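Local atomic coordinates of conserved protein (Methanothermobacter thermautotrophicus, PDB entry 1T57), a protein that is of unknown function but binds flavin mononucleotide and magnesium ions, in a chain whose alpha/beta domain resembles the C-terminal domain of pyruvate kinase. Residues Val183-His188 with Arg196-Ile201; Leu50-Phe55 with Asp165-Ala170; Asn75-Thr80 with Gly160-Asp165; Gly111-Ser116 with Cys149-Ile154. One frame throughout, in Å; residues are numbered along the deposited sequence.

Contact 1 (Val183-His188 with Arg196-Ile201)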
# COMPACT_ATOMS: atom_id res chain seq x y z
N VAL A 183 15.95 -25.60 7.95
CA VAL A 183 17.26 -25.65 7.31
C VAL A 183 17.11 -24.69 6.14
O VAL A 183 16.31 -24.90 5.22
CB VAL A 183 17.59 -27.04 6.81
CG1 VAL A 183 18.74 -26.98 5.83
CG2 VAL A 183 17.96 -27.90 8.00
N LEU A 184 17.87 -23.61 6.17
CA LEU A 184 17.72 -22.63 5.12
C LEU A 184 18.98 -21.87 4.84
O LEU A 184 20.01 -22.03 5.52
CB LEU A 184 16.62 -21.64 5.54
CG LEU A 184 16.82 -21.01 6.92
CD1 LEU A 184 18.07 -20.08 6.94
CD2 LEU A 184 15.56 -20.23 7.33
N THR A 185 18.89 -21.03 3.82
CA THR A 185 19.99 -20.19 3.41
C THR A 185 19.50 -18.76 3.59
O THR A 185 18.62 -18.28 2.87
CB THR A 185 20.37 -20.42 1.91
OG1 THR A 185 20.98 -21.72 1.75
CG2 THR A 185 21.35 -19.37 1.44
N PRO A 186 20.06 -18.05 4.58
CA PRO A 186 19.63 -16.68 4.81
C PRO A 186 19.83 -15.80 3.59
O PRO A 186 20.43 -16.21 2.58
CB PRO A 186 20.50 -16.23 5.98
CG PRO A 186 20.67 -17.52 6.75
CD PRO A 186 20.98 -18.49 5.65
N ALA A 187 19.35 -14.57 3.72
CA ALA A 187 19.46 -13.57 2.68
C ALA A 187 19.33 -12.22 3.39
O ALA A 187 18.73 -12.13 4.44
CB ALA A 187 18.31 -13.75 1.66
N HIS A 188 19.90 -11.17 2.81
CA HIS A 188 19.79 -9.85 3.41
C HIS A 188 18.43 -9.21 3.18
O HIS A 188 17.64 -9.68 2.37
CB HIS A 188 20.88 -8.96 2.86
CG HIS A 188 22.26 -9.46 3.16
ND1 HIS A 188 22.76 -9.52 4.44
CD2 HIS A 188 23.21 -9.98 2.35
CE1 HIS A 188 23.95 -10.08 4.42
NE2 HIS A 188 24.25 -10.37 3.16
N ARG A 196 16.07 -18.97 1.03
CA ARG A 196 15.60 -20.28 0.61
C ARG A 196 15.36 -21.21 1.78
O ARG A 196 16.22 -21.36 2.66
CB ARG A 196 16.60 -20.94 -0.38
CG ARG A 196 16.90 -20.16 -1.67
CD ARG A 196 15.58 -19.88 -2.46
NE ARG A 196 14.81 -21.11 -2.73
CZ ARG A 196 13.53 -21.12 -3.13
NH1 ARG A 196 12.87 -19.98 -3.32
NH2 ARG A 196 12.89 -22.26 -3.33
N ILE A 197 14.18 -21.84 1.78
CA ILE A 197 13.84 -22.77 2.82
C ILE A 197 14.07 -24.17 2.25
O ILE A 197 13.40 -24.58 1.30
CB ILE A 197 12.40 -22.56 3.30
CG1 ILE A 197 12.31 -21.19 3.99
CG2 ILE A 197 11.98 -23.69 4.24
CD1 ILE A 197 10.98 -20.88 4.61
N HIS A 198 15.01 -24.88 2.84
CA HIS A 198 15.38 -26.22 2.39
C HIS A 198 14.70 -27.44 3.07
O HIS A 198 14.06 -28.25 2.39
CB HIS A 198 16.91 -26.34 2.47
CG HIS A 198 17.64 -25.29 1.69
ND1 HIS A 198 18.76 -24.64 2.18
CD2 HIS A 198 17.44 -24.80 0.44
CE1 HIS A 198 19.23 -23.81 1.26
NE2 HIS A 198 18.45 -23.89 0.20
N GLU A 199 14.83 -27.56 4.39
CA GLU A 199 14.22 -28.67 5.12
C GLU A 199 13.52 -28.24 6.41
O GLU A 199 13.96 -27.30 7.08
CB GLU A 199 15.28 -29.71 5.50
CG GLU A 199 15.87 -30.48 4.35
CD GLU A 199 17.14 -31.21 4.74
OE1 GLU A 199 17.20 -31.76 5.86
OE2 GLU A 199 18.08 -31.26 3.93
N VAL A 200 12.43 -28.92 6.75
CA VAL A 200 11.73 -28.60 7.99
C VAL A 200 12.06 -29.74 8.97
O VAL A 200 11.52 -30.84 8.86
CB VAL A 200 10.21 -28.52 7.78
CG1 VAL A 200 9.51 -28.11 9.10
CG2 VAL A 200 9.89 -27.53 6.68
N ILE A 201 12.97 -29.49 9.91
CA ILE A 201 13.36 -30.51 10.87
C ILE A 201 12.19 -30.87 11.78
O ILE A 201 11.97 -32.03 12.08
CB ILE A 201 14.53 -30.03 11.73
CG1 ILE A 201 15.71 -29.66 10.81
CG2 ILE A 201 14.95 -31.10 12.68
CD1 ILE A 201 16.70 -28.68 11.38
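With chi1 of 164°, Val183 turns CG1 anti to its backbone N and sets CG2 anti to its carbonyl carbon, and this second methyl reaches Ile201. There CG2 of Val183 meets CD1 of Ile201 at 3.7 Å, the two side chains crossing at about a right angle, while CG1 of Val183 lies 3.9 Å from CB of His198. Branched aliphatic residues suit the buried corner between Val183 and Ile201, since they fill space close to the backbone. Strands 183-185 and 196-200 run antiparallel as a beta hairpin, interrupted by a classic beta bulge in which His198 and Glu199 both face Val183. The carbonyl O of Val183 therefore accepts two N-H groups: that of His198 at 2.7 Å, nearly along the C=O axis, and that of Glu199 at 3.2 Å, on a lone pair. Val183 N returns a bond to Glu199 O at 2.8 Å. Past the bulge, Thr185 and Arg196 form a hydrogen-bonded pair, with N of Thr185 2.9 Å from O of Arg196. Between these pairs Leu184 stands opposite Ile197 on the other face, and both side chains are buried there. Glu199 carries its carboxylate to Lys23 and Arg46 and to Arg205 of the second subunit, which probably offsets the cost of burying its charge. The guanidinium of Arg196 leads away to Pro206 O and Arg140 O of that same subunit. Strand 168-172 continues the sheet beyond 180-185; helix 36-50 covers Val183 and Ile201, and helix 144-158 covers Leu184 and Ile197 on the opposite face.

Contact 2 (Leu50-Phe55 with Asp165-Ala170)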
# COMPACT_ATOMS: atom_id res chain seq x y z
N LEU A 50 24.16 -33.08 7.91
CA LEU A 50 24.49 -32.19 6.81
C LEU A 50 25.80 -31.44 6.95
O LEU A 50 26.24 -30.81 6.00
CB LEU A 50 23.36 -31.17 6.60
CG LEU A 50 21.93 -31.59 6.28
CD1 LEU A 50 21.06 -30.41 6.63
CD2 LEU A 50 21.72 -31.96 4.82
N GLY A 51 26.41 -31.47 8.13
CA GLY A 51 27.65 -30.72 8.28
C GLY A 51 27.38 -29.21 8.30
O GLY A 51 27.95 -28.43 7.53
N ILE A 52 26.49 -28.80 9.20
CA ILE A 52 26.13 -27.41 9.34
C ILE A 52 26.70 -26.92 10.66
O ILE A 52 26.61 -27.62 11.66
CB ILE A 52 24.57 -27.26 9.31
CG1 ILE A 52 24.10 -27.33 7.85
CG2 ILE A 52 24.11 -25.97 9.99
CD1 ILE A 52 22.61 -27.56 7.67
N ARG A 53 27.31 -25.74 10.65
CA ARG A 53 27.90 -25.20 11.87
C ARG A 53 27.41 -23.79 12.21
O ARG A 53 27.98 -23.13 13.09
CB ARG A 53 29.43 -25.20 11.76
CG ARG A 53 30.03 -23.93 11.16
CD ARG A 53 31.56 -24.00 11.19
NE ARG A 53 32.18 -22.72 10.86
CZ ARG A 53 33.49 -22.54 10.69
NH1 ARG A 53 34.33 -23.55 10.81
NH2 ARG A 53 33.96 -21.33 10.37
N ASN A 54 26.36 -23.35 11.52
CA ASN A 54 25.77 -22.03 11.76
C ASN A 54 24.32 -22.15 12.30
O ASN A 54 23.44 -22.74 11.67
CB ASN A 54 25.79 -21.22 10.47
CG ASN A 54 27.18 -20.73 10.11
OD1 ASN A 54 27.72 -19.79 10.75
ND2 ASN A 54 27.79 -21.35 9.09
N PHE A 55 24.08 -21.59 13.49
CA PHE A 55 22.75 -21.67 14.07
C PHE A 55 22.24 -20.32 14.54
O PHE A 55 22.90 -19.65 15.30
CB PHE A 55 22.73 -22.61 15.29
CG PHE A 55 23.18 -24.02 15.00
CD1 PHE A 55 24.52 -24.34 14.94
CD2 PHE A 55 22.24 -25.01 14.79
CE1 PHE A 55 24.93 -25.67 14.67
CE2 PHE A 55 22.63 -26.32 14.53
CZ PHE A 55 23.98 -26.65 14.46
N ASP A 165 25.51 -17.07 2.34
CA ASP A 165 26.31 -17.88 1.43
C ASP A 165 25.89 -19.34 1.50
O ASP A 165 25.51 -19.93 0.50
CB ASP A 165 27.78 -17.77 1.85
CG ASP A 165 28.73 -17.56 0.68
OD1 ASP A 165 29.96 -17.73 0.84
OD2 ASP A 165 28.23 -17.21 -0.41
N GLU A 166 25.99 -19.91 2.70
CA GLU A 166 25.68 -21.31 2.93
C GLU A 166 24.43 -21.63 3.75
O GLU A 166 23.62 -20.75 4.05
CB GLU A 166 26.90 -21.96 3.58
CG GLU A 166 27.46 -21.13 4.72
CD GLU A 166 28.91 -21.47 5.09
OE1 GLU A 166 29.14 -22.49 5.78
OE2 GLU A 166 29.82 -20.72 4.69
N GLU A 167 24.27 -22.90 4.11
CA GLU A 167 23.11 -23.33 4.86
C GLU A 167 23.27 -23.11 6.34
O GLU A 167 24.38 -23.15 6.87
CB GLU A 167 22.81 -24.79 4.57
CG GLU A 167 22.55 -25.05 3.10
CD GLU A 167 21.98 -26.43 2.84
OE1 GLU A 167 22.20 -27.35 3.66
OE2 GLU A 167 21.31 -26.59 1.80
N VAL A 168 22.14 -22.89 7.01
CA VAL A 168 22.07 -22.63 8.43
C VAL A 168 20.82 -23.28 9.00
O VAL A 168 19.85 -23.54 8.28
CB VAL A 168 21.97 -21.09 8.69
CG1 VAL A 168 21.95 -20.81 10.17
CG2 VAL A 168 23.11 -20.36 8.01
N ILE A 169 20.82 -23.57 10.30
CA ILE A 169 19.65 -24.17 10.92
C ILE A 169 19.01 -23.04 11.73
O ILE A 169 19.68 -22.49 12.60
CB ILE A 169 20.03 -25.33 11.87
CG1 ILE A 169 20.78 -26.43 11.08
CG2 ILE A 169 18.78 -25.89 12.54
CD1 ILE A 169 20.03 -27.79 10.94
N ALA A 170 17.75 -22.69 11.43
CA ALA A 170 17.04 -21.62 12.15
C ALA A 170 16.06 -22.23 13.15
O ALA A 170 15.34 -23.15 12.81
CB ALA A 170 16.28 -20.75 11.15
O HOH W 1 24.56 -28.71 4.27
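Two parallel strands of the central sheet, 54-58 and 168-172, begin side by side here, and Phe55 pairs with Ile169 where they meet. The amide N of Ile169 donates to Asn54 O at 3.1 Å in a nearly straight bond (168°), although the position of that oxygen is uncertain. CA of Phe55 makes a C-H...O contact of 3.5 Å with Ile169 O. The side chains of Phe55 and Ile169 lie side by side and point the same way, with CD2 of the ring 3.7 Å from CB of Ile169. Ile52, with CG1 beside its backbone N (chi1 -79°) and CG2 anti to it, crosses Ile169 at about a right angle, its CG2 3.5 Å from CG1 of Ile169. Beta-branched and aromatic residues fit this buried face, which helix 36-50 covers through Val43 and Ala47. Beside that pair, CB of Asn54 rests 3.7 Å from CG2 of Val168. Toward the edge the contact turns polar: a water donates to Leu50 O and to OE1 of Glu167, the latter at 2.8 Å, tying the end of helix 36-50 to the approach to strand 168-172. Glu167 uses OE2 for a salt bridge to Arg205 of the second subunit. Gly51, whose positive phi suits glycine, is the C-prime residue of a Schellman motif ending that helix. Neighbouring parallel strands with a helix packed on one face are as expected of an alpha/beta fold, consistent with the pyruvate kinase C-terminal family.

Contact 3 (Asn75-Thr80 with Gly160-Asp165). With FMN (flavin mononucleotide), chain E.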
# COMPACT_ATOMS: atom_id res chain seq x y z
N ASN A 75 29.17 -21.75 15.14
CA ASN A 75 28.72 -20.40 15.40
C ASN A 75 27.25 -20.36 15.77
O ASN A 75 26.38 -20.66 14.95
CB ASN A 75 28.93 -19.49 14.21
CG ASN A 75 28.70 -18.04 14.55
OD1 ASN A 75 28.09 -17.31 13.79
ND2 ASN A 75 29.18 -17.62 15.71
N ILE A 76 26.97 -19.98 17.01
CA ILE A 76 25.60 -19.87 17.47
C ILE A 76 25.29 -18.41 17.71
O ILE A 76 26.06 -17.71 18.36
CB ILE A 76 25.36 -20.57 18.79
CG1 ILE A 76 25.58 -22.07 18.65
CG2 ILE A 76 23.94 -20.28 19.25
CD1 ILE A 76 25.20 -22.82 19.90
N VAL A 77 24.17 -17.96 17.17
CA VAL A 77 23.77 -16.58 17.35
C VAL A 77 22.38 -16.61 17.94
O VAL A 77 21.47 -17.26 17.41
CB VAL A 77 23.83 -15.78 16.00
CG1 VAL A 77 23.20 -16.58 14.90
CG2 VAL A 77 23.13 -14.45 16.14
N SER A 78 22.24 -15.93 19.06
CA SER A 78 20.99 -15.84 19.79
C SER A 78 20.47 -14.43 19.62
O SER A 78 21.19 -13.45 19.92
CB SER A 78 21.24 -16.14 21.27
OG SER A 78 20.04 -16.12 22.04
N VAL A 79 19.26 -14.31 19.09
CA VAL A 79 18.67 -12.98 18.96
C VAL A 79 17.52 -12.91 19.95
O VAL A 79 16.70 -13.82 20.06
CB VAL A 79 18.16 -12.65 17.51
CG1 VAL A 79 18.88 -13.50 16.48
CG2 VAL A 79 16.67 -12.80 17.40
N THR A 80 17.48 -11.83 20.72
CA THR A 80 16.42 -11.63 21.68
C THR A 80 15.45 -10.60 21.08
O THR A 80 15.62 -10.18 19.93
CB THR A 80 16.99 -11.12 23.01
OG1 THR A 80 15.94 -10.54 23.79
CG2 THR A 80 18.07 -10.09 22.76
N GLY A 160 25.44 -9.27 10.03
CA GLY A 160 26.73 -9.80 9.64
C GLY A 160 27.08 -10.91 10.61
O GLY A 160 28.23 -11.32 10.71
N LEU A 161 26.08 -11.40 11.33
CA LEU A 161 26.35 -12.45 12.29
C LEU A 161 26.31 -13.84 11.70
O LEU A 161 26.85 -14.77 12.28
CB LEU A 161 25.41 -12.32 13.49
CG LEU A 161 25.74 -11.09 14.34
CD1 LEU A 161 24.85 -11.03 15.62
CD2 LEU A 161 27.21 -11.18 14.72
N ILE A 162 25.63 -14.01 10.57
CA ILE A 162 25.62 -15.31 9.88
C ILE A 162 25.73 -15.04 8.37
O ILE A 162 25.47 -13.92 7.91
CB ILE A 162 24.37 -16.14 10.16
CG1 ILE A 162 23.14 -15.45 9.55
CG2 ILE A 162 24.26 -16.38 11.62
CD1 ILE A 162 21.85 -16.12 9.85
N PRO A 163 26.12 -16.06 7.59
CA PRO A 163 26.28 -15.97 6.13
C PRO A 163 24.99 -16.08 5.36
O PRO A 163 24.02 -16.62 5.86
CB PRO A 163 27.17 -17.17 5.80
CG PRO A 163 26.70 -18.17 6.80
CD PRO A 163 26.52 -17.40 8.08
N VAL A 164 24.99 -15.60 4.12
CA VAL A 164 23.83 -15.68 3.24
C VAL A 164 24.35 -16.47 2.06
O VAL A 164 23.74 -16.55 0.98
CB VAL A 164 23.43 -14.28 2.79
CG1 VAL A 164 23.17 -13.42 4.01
CG2 VAL A 164 24.53 -13.65 1.93
N ASP A 165 25.51 -17.07 2.34
CA ASP A 165 26.31 -17.88 1.43
C ASP A 165 25.89 -19.34 1.50
O ASP A 165 25.51 -19.93 0.50
CB ASP A 165 27.78 -17.77 1.85
CG ASP A 165 28.73 -17.56 0.68
OD1 ASP A 165 29.96 -17.73 0.84
OD2 ASP A 165 28.23 -17.21 -0.41
N1 FMN E . 7.30 -16.08 19.37
C2 FMN E . 6.05 -16.19 18.77
O2 FMN E . 5.28 -17.06 19.12
N3 FMN E . 5.68 -15.46 17.68
C4 FMN E . 6.47 -14.43 17.24
O4 FMN E . 6.18 -13.86 16.18
C4A FMN E . 7.74 -14.31 17.80
N5 FMN E . 8.60 -13.33 17.36
C5A FMN E . 9.92 -13.41 17.71
C6 FMN E . 10.77 -12.42 17.24
C7 FMN E . 12.07 -12.36 17.64
C7M FMN E . 12.88 -11.21 17.13
C8 FMN E . 12.41 -12.95 18.85
C8M FMN E . 13.81 -12.81 19.42
C9 FMN E . 11.56 -13.93 19.37
C9A FMN E . 10.35 -14.25 18.75
N10 FMN E . 9.40 -15.05 19.40
C10 FMN E . 8.17 -15.20 18.81
C1' FMN E . 9.76 -15.96 20.55
C2' FMN E . 10.56 -17.12 20.04
O2' FMN E . 9.83 -17.73 18.96
C3' FMN E . 10.75 -18.17 21.11
O3' FMN E . 9.52 -18.58 21.63
C4' FMN E . 11.85 -18.02 22.18
O4' FMN E . 11.88 -19.28 22.80
C5' FMN E . 11.75 -17.16 23.42
O5' FMN E . 12.89 -17.57 24.14
P FMN E . 13.00 -18.07 25.67
O1P FMN E . 14.45 -18.03 26.02
O2P FMN E . 12.45 -19.49 25.88
O3P FMN E . 12.22 -17.05 26.51
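Val77 touches two residues of the 160-165 loop, one with each methyl. CG1 of Val77 packs against CG2 of Ile162 at 3.5 Å, tighter than usual van der Waals contact, and the two side chains cross at about a right angle. CG2 of Val77 lies 3.9 Å from CD1 of Leu161. This is a strand-to-loop contact of an alpha/beta fold: parallel strand 75-79 meets the connection that leads from helix 144-158 into strand 168-172. With chi1 of 46° Val77 holds CG1 between its backbone N and carbonyl carbon and CG2 anti to N, spreading the two methyls toward different partners. A short beta-branched residue suits the place, because it favours the strand backbone and offers two contact points close to it. Leu161, longer and partly exposed, crosses Val77 at a slant, whereas Ile162 is buried and also meets Ala156 of the helix and Pro186.

Farther out, Gly160 sets the direction of the loop. Its positive phi of 79° closes the helix with a Schellman motif, at backbone angles where a CB would be jammed against the preceding carbonyl. Asn75 bonds through its backbone to Arg53 and Phe55, and Val77 to Phe55 and Val57, while Val79 packs on Ile152 of helix 144-158. At the far end Val79 and Thr80 line the flavin pocket: CG2 of Val79 is 3.5 Å from the methyl C8M of FMN, and Thr80 OG1 bonds to Val60 O. At the near end Asn75 ND2 is bonded to Asn107 OD1, while Asn75 OD1 stands 3.2 Å from Leu161 O, two acceptors with no hydrogen bond between them.

Contact 4 (Gly111-Ser116 with Cys149-Ile154). With FMN (flavin mononucleotide), chain E.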
# COMPACT_ATOMS: atom_id res chain seq x y z
N GLY A 111 17.85 -6.17 17.87
CA GLY A 111 17.59 -5.09 16.94
C GLY A 111 16.15 -5.12 16.50
O GLY A 111 15.45 -6.11 16.73
N SER A 112 15.67 -4.04 15.88
CA SER A 112 14.28 -4.02 15.44
C SER A 112 13.99 -5.29 14.63
O SER A 112 14.80 -5.71 13.81
CB SER A 112 14.03 -2.75 14.62
OG SER A 112 14.85 -2.75 13.49
N HIS A 113 12.85 -5.93 14.91
CA HIS A 113 12.41 -7.19 14.26
C HIS A 113 12.22 -7.11 12.74
O HIS A 113 11.40 -6.32 12.25
CB HIS A 113 11.10 -7.65 14.88
CG HIS A 113 11.21 -8.01 16.33
ND1 HIS A 113 10.13 -8.47 17.06
CD2 HIS A 113 12.26 -8.00 17.17
CE1 HIS A 113 10.52 -8.73 18.29
NE2 HIS A 113 11.81 -8.47 18.38
N ALA A 114 12.92 -7.98 12.02
CA ALA A 114 12.90 -7.97 10.55
C ALA A 114 11.58 -8.09 9.80
O ALA A 114 11.44 -7.48 8.75
CB ALA A 114 13.90 -9.04 10.00
N LEU A 115 10.60 -8.82 10.33
CA LEU A 115 9.33 -8.96 9.62
C LEU A 115 8.15 -8.13 10.08
O LEU A 115 7.01 -8.48 9.85
CB LEU A 115 8.90 -10.43 9.56
CG LEU A 115 9.86 -11.31 8.73
CD1 LEU A 115 9.33 -12.77 8.65
CD2 LEU A 115 10.03 -10.72 7.32
N SER A 116 8.46 -7.00 10.72
CA SER A 116 7.48 -6.05 11.23
C SER A 116 8.17 -4.68 11.09
O SER A 116 7.74 -3.82 10.35
CB SER A 116 7.16 -6.36 12.70
OG SER A 116 8.37 -6.47 13.47
N CYS A 149 11.71 -18.10 12.34
CA CYS A 149 12.83 -18.74 11.69
C CYS A 149 13.38 -17.94 10.52
O CYS A 149 14.59 -17.72 10.50
CB CYS A 149 12.47 -20.16 11.23
SG CYS A 149 12.85 -21.43 12.48
N VAL A 150 12.55 -17.49 9.57
CA VAL A 150 13.13 -16.70 8.49
C VAL A 150 13.47 -15.32 9.03
O VAL A 150 14.52 -14.75 8.72
CB VAL A 150 12.19 -16.57 7.20
CG1 VAL A 150 11.06 -17.52 7.28
CG2 VAL A 150 11.70 -15.17 7.02
N GLU A 151 12.59 -14.79 9.88
CA GLU A 151 12.80 -13.47 10.45
C GLU A 151 14.16 -13.31 11.14
O GLU A 151 14.90 -12.36 10.88
CB GLU A 151 11.70 -13.14 11.45
CG GLU A 151 11.80 -11.71 11.97
CD GLU A 151 10.61 -11.26 12.82
OE1 GLU A 151 10.15 -10.11 12.63
OE2 GLU A 151 10.14 -12.03 13.69
N ILE A 152 14.48 -14.23 12.04
CA ILE A 152 15.76 -14.11 12.71
C ILE A 152 16.88 -14.41 11.69
O ILE A 152 18.01 -13.94 11.83
CB ILE A 152 15.85 -15.05 13.98
CG1 ILE A 152 15.45 -16.49 13.67
CG2 ILE A 152 14.88 -14.60 15.07
CD1 ILE A 152 15.82 -17.49 14.75
N ALA A 153 16.56 -15.16 10.64
CA ALA A 153 17.60 -15.46 9.65
C ALA A 153 18.02 -14.16 8.97
O ALA A 153 19.20 -13.90 8.82
CB ALA A 153 17.10 -16.52 8.60
N ILE A 154 17.03 -13.35 8.60
CA ILE A 154 17.26 -12.06 7.97
C ILE A 154 18.02 -11.12 8.92
O ILE A 154 19.02 -10.52 8.56
CB ILE A 154 15.89 -11.42 7.57
CG1 ILE A 154 15.28 -12.16 6.39
CG2 ILE A 154 16.08 -10.00 7.22
CD1 ILE A 154 13.79 -11.92 6.19
N1 FMN E . 7.30 -16.08 19.37
C2 FMN E . 6.05 -16.19 18.77
O2 FMN E . 5.28 -17.06 19.12
N3 FMN E . 5.68 -15.46 17.68
C4 FMN E . 6.47 -14.43 17.24
O4 FMN E . 6.18 -13.86 16.18
C4A FMN E . 7.74 -14.31 17.80
N5 FMN E . 8.60 -13.33 17.36
C5A FMN E . 9.92 -13.41 17.71
C6 FMN E . 10.77 -12.42 17.24
C7 FMN E . 12.07 -12.36 17.64
C7M FMN E . 12.88 -11.21 17.13
C8 FMN E . 12.41 -12.95 18.85
C8M FMN E . 13.81 -12.81 19.42
C9 FMN E . 11.56 -13.93 19.37
C9A FMN E . 10.35 -14.25 18.75
N10 FMN E . 9.40 -15.05 19.40
C10 FMN E . 8.17 -15.20 18.81
C1' FMN E . 9.76 -15.96 20.55
C2' FMN E . 10.56 -17.12 20.04
O2' FMN E . 9.83 -17.73 18.96
C3' FMN E . 10.75 -18.17 21.11
O3' FMN E . 9.52 -18.58 21.63
C4' FMN E . 11.85 -18.02 22.18
O4' FMN E . 11.88 -19.28 22.80
C5' FMN E . 11.75 -17.16 23.42
O5' FMN E . 12.89 -17.57 24.14
P FMN E . 13.00 -18.07 25.67
O1P FMN E . 14.45 -18.03 26.02
O2P FMN E . 12.45 -19.49 25.88
O3P FMN E . 12.22 -17.05 26.51
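Leu115 and Glu151 slide past each other in opposite directions, and this is where the contact is tightest. The aliphatic part of the glutamate lies along the leucine, CB of Glu151 being 3.7 Å from CD1 of Leu115. Beyond it the carboxylate reaches the loop backbone: OE1 of Glu151 accepts the N-H of Leu115 at 2.7 Å, on its anti side and 17° out of the carboxylate plane. An extended chain, with CG anti to the backbone N (chi1 -174°), carries the acid from helix 144-158 across to the loop. Around this bond the packing is apolar. CD1 of Leu115 meets CG2 of Val150 at 3.7 Å, and CB of Ala114 meets CG2 of Ile154 at the same distance; alanine is small enough to bring the loop close to the helix.

The hold is looser at Ser116, whose weak bonds go back to His113 O within the loop. All touching residues are buried: Asp158 and Met189 of the third subunit cover Ser112 and Ser116, and the flavin lies at His113 and Glu151. His113 presents a ring face to methyl C7M of FMN, with NE2 3.2 Å from that carbon, and NE2 is also bonded to His82 N. OE2 of Glu151 lies 3.6 Å from C6 of FMN and forms a salt bridge with Lys147. With OE1 on the Leu115 N-H and OE2 on Lys147, the carboxylate is held against rotation and links the loop to a residue that binds FMN.

Three of the contacts reach one mixed sheet. Contacts 1 and 2 have centres about 9 Å apart and lie on the neighbouring strands 180-185 and 168-172, respectively; the centre of contact 3 lies about 10 Å from that of contact 2, through strands 54-58 and 75-79. Contact 4 lies off the sheet, between a loop and helix 144-158, its centre about 11 Å from that of contact 3. Along the chain contact 4 is nested inside contact 3, which is nested inside contact 2, and contact 1 follows as a hairpin. The nested contacts thus bring distant parts of the chain together, contacts 3 and 4 both touching FMN, whereas contacts 1 and 2 both meet the second subunit.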